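Side-chain contacts in proteasome accessory factor B/C (PafBC) (Paenarthrobacter aurescens, PDB 6SJ9), which probably regulates transcription in the bacterial DNA damage response, using winged helix-turn-helix modules joined to WYL domains: residues 108-113 / 577-582; 349-354 / 382-387; 526-531 / 546-551; 620-623 / 627-630. All coordinates share one frame; numbering follows the deposited sequence.

Contact 1. Residues 108-113 / 577-582; sequences WERAAL and RLFTPG
Helix 95-118 meets the loop between strands 562-563 and 586-592 where R110 reaches L578 and F579. The arginine is the long polar arm here: its NE donates to the backbone O of L578 over 2.8 Å, nearly straight at 166°. The oxygen lies in the plane of the guanidinium, at its edge, while the donor sits 32° out of the carbonyl plane. With CG anti to the carbonyl carbon and a bend at chi3, the chain turns NE toward the loop.

F579 CD2 lies over one face of the same guanidinium, toward its rim and 3.4 Å above the plane; the two planes are roughly parallel, 16° apart, though the closest approach of this pair, between R110 CD and the ring, is too short to be trusted. Residues 577-582 thus lead from the sheet of the second WYL domain toward strand 586-592 of the WCX domain, and they meet the helix on the way. L578 turns its side chain back to the helix, where CD2 packs 4.1 Å from A111 CB; the small alanine lets the leucine come close to the helix backbone. L107, one turn earlier, also touches L578 and F579.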
loop_
_atom_site.group_PDB
_atom_site.type_symbol
_atom_site.label_atom_id
_atom_site.label_comp_id
_atom_site.label_asym_id
_atom_site.label_seq_id
_atom_site.Cartn_x
_atom_site.Cartn_y
_atom_site.Cartn_z
ATOM N N TRP A 108 -3.764 4.858 0.546
ATOM C CA TRP A 108 -4.575 5.306 -0.579
ATOM C C TRP A 108 -5.242 4.106 -1.243
ATOM O O TRP A 108 -6.436 4.130 -1.580
ATOM C CB TRP A 108 -3.700 6.049 -1.609
ATOM C CG TRP A 108 -4.406 6.047 -2.942
ATOM C CD1 TRP A 108 -4.103 5.292 -4.028
ATOM C CD2 TRP A 108 -5.555 6.831 -3.304
ATOM N NE1 TRP A 108 -4.991 5.552 -5.044
ATOM C CE2 TRP A 108 -5.889 6.497 -4.626
ATOM C CE3 TRP A 108 -6.345 7.766 -2.622
ATOM C CZ2 TRP A 108 -6.974 7.059 -5.303
ATOM C CZ3 TRP A 108 -7.434 8.352 -3.296
ATOM C CH2 TRP A 108 -7.738 7.988 -4.634
ATOM N N GLU A 109 -4.449 3.053 -1.466
ATOM C CA GLU A 109 -4.950 1.866 -2.133
ATOM C C GLU A 109 -6.139 1.293 -1.385
ATOM O O GLU A 109 -7.160 0.976 -2.005
ATOM C CB GLU A 109 -3.809 0.845 -2.267
ATOM C CG GLU A 109 -4.260 -0.541 -2.660
ATOM C CD GLU A 109 -3.105 -1.401 -3.156
ATOM O OE1 GLU A 109 -2.394 -1.019 -4.112
ATOM O OE2 GLU A 109 -2.880 -2.455 -2.553
ATOM N N ARG A 110 -6.078 1.241 -0.040
ATOM C CA ARG A 110 -7.256 0.738 0.693
ATOM C C ARG A 110 -8.439 1.669 0.533
ATOM O O ARG A 110 -9.593 1.227 0.404
ATOM C CB ARG A 110 -6.958 0.532 2.190
ATOM C CG ARG A 110 -5.925 -0.549 2.474
ATOM C CD ARG A 110 -5.898 -0.888 3.919
ATOM N NE ARG A 110 -7.171 -1.488 4.368
ATOM C CZ ARG A 110 -7.459 -2.790 4.293
ATOM N NH1 ARG A 110 -6.582 -3.647 3.778
ATOM N NH2 ARG A 110 -8.634 -3.217 4.683
ATOM N N ALA A 111 -8.187 2.973 0.535
ATOM C CA ALA A 111 -9.305 3.902 0.341
ATOM C C ALA A 111 -9.932 3.705 -1.043
ATOM O O ALA A 111 -11.162 3.794 -1.215
ATOM C CB ALA A 111 -8.808 5.349 0.512
ATOM N N ALA A 112 -9.080 3.518 -2.049
ATOM C CA ALA A 112 -9.537 3.423 -3.436
ATOM C C ALA A 112 -10.362 2.163 -3.654
ATOM O O ALA A 112 -11.377 2.184 -4.354
ATOM C CB ALA A 112 -8.316 3.456 -4.384
ATOM N N LEU A 113 -9.957 1.069 -3.034
ATOM C CA LEU A 113 -10.729 -0.160 -3.150
ATOM C C LEU A 113 -12.105 -0.004 -2.512
ATOM O O LEU A 113 -13.135 -0.340 -3.126
ATOM C CB LEU A 113 -9.940 -1.302 -2.525
ATOM C CG LEU A 113 -8.757 -1.639 -3.419
ATOM C CD1 LEU A 113 -7.789 -2.596 -2.731
ATOM C CD2 LEU A 113 -9.298 -2.197 -4.730
ATOM N N ARG A 577 -8.834 3.703 10.719
ATOM C CA ARG A 577 -10.079 3.936 10.014
ATOM C C ARG A 577 -10.175 3.206 8.672
ATOM O O ARG A 577 -11.281 2.827 8.267
ATOM C CB ARG A 577 -10.271 5.433 9.807
ATOM C CG ARG A 577 -10.786 6.114 11.027
ATOM C CD ARG A 577 -10.842 7.643 10.766
ATOM N NE ARG A 577 -9.512 8.249 10.835
ATOM C CZ ARG A 577 -9.295 9.572 10.851
ATOM N NH1 ARG A 577 -10.327 10.420 10.816
ATOM N NH2 ARG A 577 -8.052 10.050 10.928
ATOM N N LEU A 578 -9.072 3.052 7.935
ATOM C CA LEU A 578 -9.127 2.343 6.657
ATOM C C LEU A 578 -9.026 0.839 6.820
ATOM O O LEU A 578 -8.892 0.137 5.808
ATOM C CB LEU A 578 -7.986 2.806 5.720
ATOM C CG LEU A 578 -8.196 4.231 5.231
ATOM C CD1 LEU A 578 -7.029 4.729 4.387
ATOM C CD2 LEU A 578 -9.507 4.218 4.396
ATOM N N PHE A 579 -8.982 0.332 8.049
ATOM C CA PHE A 579 -8.765 -1.084 8.287
ATOM C C PHE A 579 -9.916 -1.806 9.017
ATOM O O PHE A 579 -9.835 -3.032 9.224
ATOM C CB PHE A 579 -7.445 -1.257 9.045
ATOM C CG PHE A 579 -6.221 -0.834 8.246
ATOM C CD1 PHE A 579 -5.773 0.462 8.282
ATOM C CD2 PHE A 579 -5.590 -1.733 7.389
ATOM C CE1 PHE A 579 -4.653 0.870 7.581
ATOM C CE2 PHE A 579 -4.421 -1.362 6.680
ATOM C CZ PHE A 579 -3.958 -0.042 6.763
ATOM N N THR A 580 -10.966 -1.104 9.436
ATOM C CA THR A 580 -12.087 -1.789 10.106
ATOM C C THR A 580 -12.824 -2.690 9.121
ATOM O O THR A 580 -12.845 -2.406 7.928
ATOM C CB THR A 580 -13.062 -0.787 10.737
ATOM O OG1 THR A 580 -13.515 0.142 9.755
ATOM C CG2 THR A 580 -12.405 -0.010 11.850
ATOM N N PRO A 581 -13.398 -3.814 9.574
ATOM C CA PRO A 581 -14.208 -4.630 8.648
ATOM C C PRO A 581 -15.321 -3.777 8.076
ATOM O O PRO A 581 -15.871 -2.924 8.774
ATOM C CB PRO A 581 -14.753 -5.776 9.516
ATOM C CG PRO A 581 -14.446 -5.446 10.882
ATOM C CD PRO A 581 -13.419 -4.360 10.946
ATOM N N GLY A 582 -15.562 -3.935 6.761
ATOM C CA GLY A 582 -16.611 -3.200 6.066
ATOM C C GLY A 582 -17.995 -3.867 6.162
ATOM O O GLY A 582 -18.130 -5.086 6.265
#

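Contact 2. Residues 349-354 / 382-387; sequences LARMLQ and IDDLKI
R351 and D384 join two helices of the PafC helix-turn-helix domain through a salt bridge. The guanidinium comes side-on: NE gives its hydrogen to D384 OD2 at 2.6 Å, and NH2 donates to D384 OD1 at 3.1 Å. NH2 also lies 2.9 Å from D384 OD2, a more bent bond (134°), so OD2 accepts twice from the same arginine. All three bonds use the syn sides of the carboxylate, although NE stands 30° out of its plane. R351 reaches across with CG anti to the backbone N and a bend at chi3. D384 is buried, and its charge is met by the arginine and by Q348, whose NE2 donates to OD1; this pairing probably favours the ionised acid.

Beside the ion pair the contact turns apolar. The selenium of M352, a selenomethionine, lies 3.8 Å from I387 CG2, and the flexible chain fits between the D384 stem and the branched isoleucine. I387 O, at the end of this segment, accepts from Q106 NE2 of helix 95-118.

The axes of 349-354 and 382-387 cross at 83° and come within 10.3 Å, so that helix 346-360 of the helix-turn-helix domain packs nearly perpendicular on helix 378-389, which follows helix 367-374. F374 of that intervening helix touches R351, and W406 of strand 404-407 packs on I382 and L385.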
loop_
_atom_site.group_PDB
_atom_site.type_symbol
_atom_site.label_atom_id
_atom_site.label_comp_id
_atom_site.label_asym_id
_atom_site.label_seq_id
_atom_site.Cartn_x
_atom_site.Cartn_y
_atom_site.Cartn_z
ATOM N N LEU A 349 0.415 2.177 13.037
ATOM C CA LEU A 349 0.807 3.140 12.020
ATOM C C LEU A 349 1.764 4.164 12.587
ATOM O O LEU A 349 2.761 4.487 11.950
ATOM C CB LEU A 349 -0.404 3.853 11.436
ATOM C CG LEU A 349 -1.207 2.856 10.604
ATOM C CD1 LEU A 349 -2.499 3.510 10.506
ATOM C CD2 LEU A 349 -0.640 2.534 9.213
ATOM N N ALA A 350 1.481 4.665 13.792
ATOM C CA ALA A 350 2.368 5.647 14.395
ATOM C C ALA A 350 3.730 5.032 14.675
ATOM O O ALA A 350 4.753 5.660 14.426
ATOM C CB ALA A 350 1.766 6.196 15.691
ATOM N N ARG A 351 3.759 3.792 15.174
ATOM C CA ARG A 351 5.043 3.139 15.412
ATOM C C ARG A 351 5.827 2.958 14.108
ATOM O O ARG A 351 7.034 3.197 14.065
ATOM C CB ARG A 351 4.825 1.805 16.125
ATOM C CG ARG A 351 6.121 0.997 16.363
ATOM C CD ARG A 351 5.876 -0.185 17.287
ATOM N NE ARG A 351 5.088 -1.227 16.613
ATOM C CZ ARG A 351 3.866 -1.604 16.971
ATOM N NH1 ARG A 351 3.277 -1.039 18.021
ATOM N NH2 ARG A 351 3.234 -2.571 16.300
HETATM N N MSE A 352 5.171 2.538 13.046
HETATM C CA MSE A 352 5.855 2.380 11.750
HETATM C C MSE A 352 6.451 3.669 11.272
HETATM O O MSE A 352 7.546 3.621 10.726
HETATM C CB MSE A 352 4.946 1.807 10.630
HETATM C CG MSE A 352 4.672 0.361 10.826
HETATM SE SE MSE A 352 3.351 -0.505 9.586
HETATM C CE MSE A 352 1.756 0.412 10.155
ATOM N N LEU A 353 5.778 4.811 11.477
ATOM C CA LEU A 353 6.425 6.068 11.137
ATOM C C LEU A 353 7.719 6.252 11.930
ATOM O O LEU A 353 8.701 6.785 11.410
ATOM C CB LEU A 353 5.471 7.238 11.386
ATOM C CG LEU A 353 4.318 7.320 10.389
ATOM C CD1 LEU A 353 3.417 8.403 10.837
ATOM C CD2 LEU A 353 4.850 7.604 8.975
ATOM N N GLN A 354 7.723 5.838 13.205
ATOM C CA GLN A 354 8.858 6.003 14.099
ATOM C C GLN A 354 9.950 4.984 13.828
ATOM O O GLN A 354 11.043 5.103 14.386
ATOM C CB GLN A 354 8.392 5.895 15.558
ATOM C CG GLN A 354 7.654 7.127 16.022
ATOM C CD GLN A 354 6.840 6.876 17.272
ATOM O OE1 GLN A 354 7.174 6.039 18.098
ATOM N NE2 GLN A 354 5.693 7.548 17.361
ATOM N N ILE A 382 9.166 -7.396 13.384
ATOM C CA ILE A 382 9.389 -7.878 12.018
ATOM C C ILE A 382 8.106 -7.765 11.178
ATOM O O ILE A 382 8.145 -7.405 9.992
ATOM C CB ILE A 382 9.931 -9.311 12.077
ATOM C CG1 ILE A 382 11.358 -9.262 12.623
ATOM C CG2 ILE A 382 9.909 -9.911 10.732
ATOM C CD1 ILE A 382 11.854 -10.654 13.128
ATOM N N ASP A 383 6.956 -8.090 11.775
ATOM C CA ASP A 383 5.731 -7.962 11.012
ATOM C C ASP A 383 5.453 -6.488 10.655
ATOM O O ASP A 383 4.979 -6.205 9.559
ATOM C CB ASP A 383 4.551 -8.566 11.770
ATOM C CG ASP A 383 3.443 -8.990 10.810
ATOM O OD1 ASP A 383 3.780 -9.684 9.826
ATOM O OD2 ASP A 383 2.253 -8.647 11.007
ATOM N N ASP A 384 5.720 -5.551 11.581
ATOM C CA ASP A 384 5.610 -4.128 11.250
ATOM C C ASP A 384 6.455 -3.797 10.046
ATOM O O ASP A 384 6.025 -3.055 9.180
ATOM C CB ASP A 384 6.068 -3.216 12.398
ATOM C CG ASP A 384 5.141 -3.262 13.601
ATOM O OD1 ASP A 384 3.964 -3.641 13.477
ATOM O OD2 ASP A 384 5.612 -2.884 14.682
ATOM N N LEU A 385 7.674 -4.348 9.981
ATOM C CA LEU A 385 8.561 -4.016 8.878
ATOM C C LEU A 385 8.090 -4.659 7.590
ATOM O O LEU A 385 8.225 -4.057 6.525
ATOM C CB LEU A 385 10.016 -4.416 9.190
ATOM C CG LEU A 385 10.671 -3.580 10.278
ATOM C CD1 LEU A 385 11.980 -4.148 10.764
ATOM C CD2 LEU A 385 10.932 -2.198 9.721
ATOM N N LYS A 386 7.549 -5.890 7.658
ATOM C CA LYS A 386 7.024 -6.524 6.446
ATOM C C LYS A 386 5.857 -5.718 5.873
ATOM O O LYS A 386 5.728 -5.588 4.659
ATOM C CB LYS A 386 6.579 -7.972 6.742
ATOM C CG LYS A 386 7.783 -8.993 6.907
ATOM C CD LYS A 386 7.317 -10.305 7.625
ATOM C CE LYS A 386 6.045 -10.976 6.998
ATOM N NZ LYS A 386 5.567 -12.116 7.892
ATOM N N ILE A 387 4.977 -5.197 6.731
ATOM C CA ILE A 387 3.892 -4.347 6.235
ATOM C C ILE A 387 4.468 -3.116 5.565
ATOM O O ILE A 387 4.034 -2.715 4.479
ATOM C CB ILE A 387 2.958 -3.937 7.389
ATOM C CG1 ILE A 387 2.184 -5.152 7.892
ATOM C CG2 ILE A 387 1.965 -2.826 6.870
ATOM C CD1 ILE A 387 1.678 -4.978 9.291
#

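Contact 3. Residues 526-531 / 546-551; sequences RLYSLD and VRNFRL
Y528 turns its CG between the backbone N and the carbonyl carbon (chi1 61°), and this swings the phenol toward N548, whose own CG lies beside its backbone N. The hydroxyl OH donates to N548 OD1 at 2.6 Å, a short bond. It does not come along a lone pair: OH stands 47° out of the carbonyl plane, and the angle at the oxygen is 110°. The amide oxygen lies near the plane of the ring, at its edge, while the ring and amide planes are nearly perpendicular. Tyrosine suits the site because its rigid ring carries a hydroxyl far enough to bridge the gap, and asparagine because it can accept with one end and donate with the other.

ND2 of N548 donates to T580 OG1, so both ends of the amide are engaged, which helps to fix its rotation. R577 makes a cation-pi contact with Y528, and the ring of Y535 meets that of Y528 at a small angle between planes. Strand 533-540 lies between strands 517-530 and 545-550, so the hydrogen bond reaches across this intervening strand in the five-stranded antiparallel sheet of the WYL domain, which has the Sm-like fold.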
loop_
_atom_site.group_PDB
_atom_site.type_symbol
_atom_site.label_atom_id
_atom_site.label_comp_id
_atom_site.label_asym_id
_atom_site.label_seq_id
_atom_site.Cartn_x
_atom_site.Cartn_y
_atom_site.Cartn_z
ATOM N N ARG A 526 -15.855 10.255 14.863
ATOM C CA ARG A 526 -15.153 11.178 13.975
ATOM C C ARG A 526 -15.850 11.234 12.635
ATOM O O ARG A 526 -16.248 10.206 12.090
ATOM C CB ARG A 526 -13.702 10.732 13.721
ATOM C CG ARG A 526 -12.800 11.074 14.879
ATOM C CD ARG A 526 -11.350 10.759 14.514
ATOM N NE ARG A 526 -11.159 9.296 14.503
ATOM C CZ ARG A 526 -9.966 8.735 14.368
ATOM N NH1 ARG A 526 -8.875 9.523 14.227
ATOM N NH2 ARG A 526 -9.865 7.426 14.400
ATOM N N LEU A 527 -15.924 12.420 12.097
ATOM C CA LEU A 527 -16.399 12.686 10.755
ATOM C C LEU A 527 -15.202 13.156 9.921
ATOM O O LEU A 527 -14.488 14.068 10.338
ATOM C CB LEU A 527 -17.483 13.742 10.857
ATOM C CG LEU A 527 -18.463 14.119 9.788
ATOM C CD1 LEU A 527 -19.145 12.909 9.235
ATOM C CD2 LEU A 527 -19.435 15.088 10.494
ATOM N N TYR A 528 -14.925 12.483 8.812
ATOM C CA TYR A 528 -13.721 12.770 8.019
ATOM C C TYR A 528 -14.026 12.469 6.560
ATOM O O TYR A 528 -14.940 11.687 6.257
ATOM C CB TYR A 528 -12.497 11.958 8.517
ATOM C CG TYR A 528 -12.737 10.474 8.403
ATOM C CD1 TYR A 528 -13.511 9.809 9.352
ATOM C CD2 TYR A 528 -12.229 9.737 7.347
ATOM C CE1 TYR A 528 -13.754 8.424 9.230
ATOM C CE2 TYR A 528 -12.450 8.402 7.221
ATOM C CZ TYR A 528 -13.222 7.729 8.172
ATOM O OH TYR A 528 -13.440 6.360 8.020
ATOM N N SER A 529 -13.300 13.149 5.652
ATOM C CA SER A 529 -13.447 12.913 4.224
ATOM C C SER A 529 -12.169 12.371 3.609
ATOM O O SER A 529 -11.070 12.687 4.055
ATOM C CB SER A 529 -13.871 14.187 3.496
ATOM O OG SER A 529 -13.031 15.232 3.906
ATOM N N LEU A 530 -12.339 11.621 2.531
ATOM C CA LEU A 530 -11.252 11.045 1.751
ATOM C C LEU A 530 -11.712 10.922 0.316
ATOM O O LEU A 530 -12.799 10.387 0.079
ATOM C CB LEU A 530 -10.873 9.632 2.203
ATOM C CG LEU A 530 -10.222 9.422 3.527
ATOM C CD1 LEU A 530 -10.026 7.945 3.699
ATOM C CD2 LEU A 530 -8.930 10.173 3.476
ATOM N N ASP A 531 -10.907 11.401 -0.633
ATOM C CA ASP A 531 -11.258 11.244 -2.047
ATOM C C ASP A 531 -12.658 11.783 -2.324
ATOM O O ASP A 531 -13.511 11.076 -2.853
ATOM C CB ASP A 531 -11.160 9.774 -2.488
ATOM C CG ASP A 531 -11.195 9.618 -4.020
ATOM O OD1 ASP A 531 -10.968 10.635 -4.719
ATOM O OD2 ASP A 531 -11.494 8.511 -4.526
ATOM N N VAL A 546 -15.807 -0.840 16.432
ATOM C CA VAL A 546 -15.736 0.411 15.692
ATOM C C VAL A 546 -15.897 0.062 14.225
ATOM O O VAL A 546 -15.308 -0.908 13.744
ATOM C CB VAL A 546 -14.407 1.140 15.974
ATOM C CG1 VAL A 546 -14.302 2.361 15.098
ATOM C CG2 VAL A 546 -14.318 1.588 17.483
ATOM N N ARG A 547 -16.779 0.778 13.537
ATOM C CA ARG A 547 -16.913 0.656 12.101
ATOM C C ARG A 547 -16.820 2.040 11.490
ATOM O O ARG A 547 -16.962 3.051 12.189
ATOM C CB ARG A 547 -18.252 0.010 11.709
ATOM C CG ARG A 547 -18.448 -1.412 12.262
ATOM C CD ARG A 547 -17.624 -2.380 11.431
ATOM N NE ARG A 547 -17.771 -3.789 11.800
ATOM C CZ ARG A 547 -17.250 -4.367 12.884
ATOM N NH1 ARG A 547 -16.538 -3.676 13.780
ATOM N NH2 ARG A 547 -17.456 -5.662 13.081
ATOM N N ASN A 548 -16.617 2.076 10.166
ATOM C CA ASN A 548 -16.541 3.314 9.407
ATOM C C ASN A 548 -17.599 3.250 8.346
ATOM O O ASN A 548 -17.557 2.365 7.495
ATOM C CB ASN A 548 -15.138 3.509 8.789
ATOM C CG ASN A 548 -14.147 3.831 9.845
ATOM O OD1 ASN A 548 -13.936 5.003 10.136
ATOM N ND2 ASN A 548 -13.621 2.821 10.524
ATOM N N PHE A 549 -18.538 4.188 8.409
ATOM C CA PHE A 549 -19.708 4.213 7.551
ATOM C C PHE A 549 -19.582 5.348 6.540
ATOM O O PHE A 549 -18.946 6.375 6.807
ATOM C CB PHE A 549 -20.976 4.437 8.411
ATOM C CG PHE A 549 -21.228 3.339 9.495
ATOM C CD1 PHE A 549 -20.773 3.501 10.792
ATOM C CD2 PHE A 549 -21.985 2.222 9.205
ATOM C CE1 PHE A 549 -21.055 2.528 11.796
ATOM C CE2 PHE A 549 -22.265 1.228 10.185
ATOM C CZ PHE A 549 -21.788 1.373 11.465
ATOM N N ARG A 550 -20.255 5.183 5.414
ATOM C CA ARG A 550 -20.329 6.211 4.384
ATOM C C ARG A 550 -21.519 7.112 4.666
ATOM O O ARG A 550 -22.647 6.621 4.795
ATOM C CB ARG A 550 -20.482 5.595 2.988
ATOM C CG ARG A 550 -19.241 4.814 2.481
ATOM C CD ARG A 550 -19.462 4.223 1.085
ATOM N NE ARG A 550 -19.833 5.227 0.065
ATOM C CZ ARG A 550 -18.952 5.861 -0.726
ATOM N NH1 ARG A 550 -17.648 5.586 -0.634
ATOM N NH2 ARG A 550 -19.375 6.773 -1.620
ATOM N N LEU A 551 -21.265 8.419 4.744
ATOM C CA LEU A 551 -22.348 9.371 4.959
ATOM C C LEU A 551 -23.423 9.211 3.895
ATOM O O LEU A 551 -24.634 9.290 4.189
ATOM C CB LEU A 551 -21.799 10.798 4.961
ATOM C CG LEU A 551 -22.726 11.855 5.563
ATOM C CD1 LEU A 551 -22.941 11.538 6.999
ATOM C CD2 LEU A 551 -22.054 13.202 5.488
#

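Contact 4. Residues 620-623 / 627-630; sequences VRFG and WLPM
The first kind of interaction in this contact is a CH-pi contact between L628 and F622. The methyl CD1 of L628 sits over the centre of the F622 ring, 3.3 Å from the centroid and only 13° off the ring normal, so the branch presses on the face and not on the rim. The six ring carbons all lie close to that methyl, from CE1 of F622 at 3.3 Å to CD2 of F622 at 3.9 Å from L628 CD1. The leucine gets there because CG is anti to its backbone N (chi1 -151°), which sends CD1 out from the helix toward the strand. Phenylalanine offers a flat, nonpolar surface here and leucine a branched end that can point a single methyl at it. Both residues are buried, as suits a pair that carries no polar side-chain atoms.

The second kind of interaction is van der Waals packing of an indole on a glycine. CZ3 of W627 comes obliquely to within 3.5 Å of G623 CA. G623 follows the end of strand 616-622, and its bare CA lets the indole come this close. No hydrogen bond crosses between the two segments.

Strand 616-622 runs in the antiparallel sheet of the WCX domain, a ferredoxin-like fold, and a short loop takes the chain on to helix 627-634. From the same helix, F631 also meets the F622 ring edge-to-face; V588 of strand 586-592 and L647 of helix 645-659 also touch L628, and W627 packs on L113 and A117 of helix 95-118.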
loop_
_atom_site.group_PDB
_atom_site.type_symbol
_atom_site.label_atom_id
_atom_site.label_comp_id
_atom_site.label_asym_id
_atom_site.label_seq_id
_atom_site.Cartn_x
_atom_site.Cartn_y
_atom_site.Cartn_z
ATOM N N VAL A 620 -11.383 -15.455 5.554
ATOM C CA VAL A 620 -11.049 -14.044 5.384
ATOM C C VAL A 620 -12.271 -13.272 4.887
ATOM O O VAL A 620 -13.111 -13.807 4.163
ATOM C CB VAL A 620 -9.854 -13.843 4.401
ATOM C CG1 VAL A 620 -8.634 -14.607 4.886
ATOM C CG2 VAL A 620 -10.201 -14.294 3.046
ATOM N N ARG A 621 -12.307 -11.974 5.195
ATOM C CA ARG A 621 -13.304 -11.051 4.668
ATOM C C ARG A 621 -12.724 -10.276 3.490
ATOM O O ARG A 621 -11.744 -9.554 3.651
ATOM C CB ARG A 621 -13.764 -10.077 5.754
ATOM C CG ARG A 621 -14.456 -10.744 6.948
ATOM C CD ARG A 621 -14.593 -9.762 8.149
ATOM N NE ARG A 621 -15.459 -8.596 7.876
ATOM C CZ ARG A 621 -16.737 -8.489 8.258
ATOM N NH1 ARG A 621 -17.327 -9.484 8.928
ATOM N NH2 ARG A 621 -17.436 -7.389 7.977
ATOM N N PHE A 622 -13.325 -10.426 2.312
ATOM C CA PHE A 622 -12.963 -9.658 1.129
ATOM C C PHE A 622 -13.931 -8.505 0.976
ATOM O O PHE A 622 -15.121 -8.629 1.317
ATOM C CB PHE A 622 -12.991 -10.515 -0.134
ATOM C CG PHE A 622 -11.762 -11.298 -0.319
ATOM C CD1 PHE A 622 -11.692 -12.604 0.154
ATOM C CD2 PHE A 622 -10.655 -10.746 -0.923
ATOM C CE1 PHE A 622 -10.521 -13.339 -0.005
ATOM C CE2 PHE A 622 -9.487 -11.467 -1.083
ATOM C CZ PHE A 622 -9.408 -12.763 -0.622
ATOM N N GLY A 623 -13.393 -7.374 0.502
ATOM C CA GLY A 623 -14.166 -6.150 0.388
ATOM C C GLY A 623 -15.281 -6.242 -0.627
ATOM O O GLY A 623 -16.309 -5.568 -0.477
ATOM N N TRP A 627 -13.481 -8.989 -6.493
ATOM C CA TRP A 627 -12.019 -9.045 -6.466
ATOM C C TRP A 627 -11.494 -10.456 -6.391
ATOM O O TRP A 627 -10.347 -10.698 -6.779
ATOM C CB TRP A 627 -11.465 -8.269 -5.289
ATOM C CG TRP A 627 -11.927 -6.888 -5.290
ATOM C CD1 TRP A 627 -12.346 -6.157 -6.376
ATOM C CD2 TRP A 627 -11.983 -6.014 -4.170
ATOM N NE1 TRP A 627 -12.679 -4.893 -5.984
ATOM C CE2 TRP A 627 -12.471 -4.777 -4.635
ATOM C CE3 TRP A 627 -11.681 -6.161 -2.811
ATOM C CZ2 TRP A 627 -12.669 -3.703 -3.798
ATOM C CZ3 TRP A 627 -11.862 -5.089 -1.973
ATOM C CH2 TRP A 627 -12.355 -3.871 -2.466
ATOM N N LEU A 628 -12.340 -11.398 -5.983
ATOM C CA LEU A 628 -11.850 -12.719 -5.603
ATOM C C LEU A 628 -11.237 -13.471 -6.775
ATOM O O LEU A 628 -10.160 -14.062 -6.598
ATOM C CB LEU A 628 -12.988 -13.502 -4.944
ATOM C CG LEU A 628 -12.494 -14.508 -3.935
ATOM C CD1 LEU A 628 -11.467 -13.817 -3.129
ATOM C CD2 LEU A 628 -13.636 -14.906 -3.051
ATOM N N PRO A 629 -11.857 -13.548 -7.953
ATOM C CA PRO A 629 -11.223 -14.336 -9.039
ATOM C C PRO A 629 -9.838 -13.827 -9.455
ATOM O O PRO A 629 -8.929 -14.628 -9.724
ATOM C CB PRO A 629 -12.247 -14.227 -10.181
ATOM C CG PRO A 629 -13.559 -13.994 -9.475
ATOM C CD PRO A 629 -13.207 -13.087 -8.328
HETATM N N MSE A 630 -9.667 -12.521 -9.565
HETATM C CA MSE A 630 -8.342 -11.906 -9.756
HETATM C C MSE A 630 -7.335 -12.314 -8.680
HETATM O O MSE A 630 -6.241 -12.739 -9.003
HETATM C CB MSE A 630 -8.451 -10.394 -9.758
HETATM C CG MSE A 630 -9.406 -9.843 -10.792
HETATM SE SE MSE A 630 -9.260 -7.884 -10.832
HETATM C CE MSE A 630 -9.497 -7.538 -8.903
#

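Contact 1 closes the longest loop among these four contacts, and contacts 2 and 3 are nested inside it; contact 4 follows. Contact 2 lies in the helix-turn-helix domain, contact 3 in the second WYL domain and contact 4 in the second WCX domain, with centres about 22 to 25 Å apart. Contact 1 is the more central: its centre is about 10 Å from that of contact 3, which it touches through residues 577-582, and about 14 Å from contact 4, reached through P581 and R621. Helix 95-118 and loop 577-582 therefore tie the N-terminal half to the C-terminal WYL and WCX domains, consistent with a compact single-chain regulator.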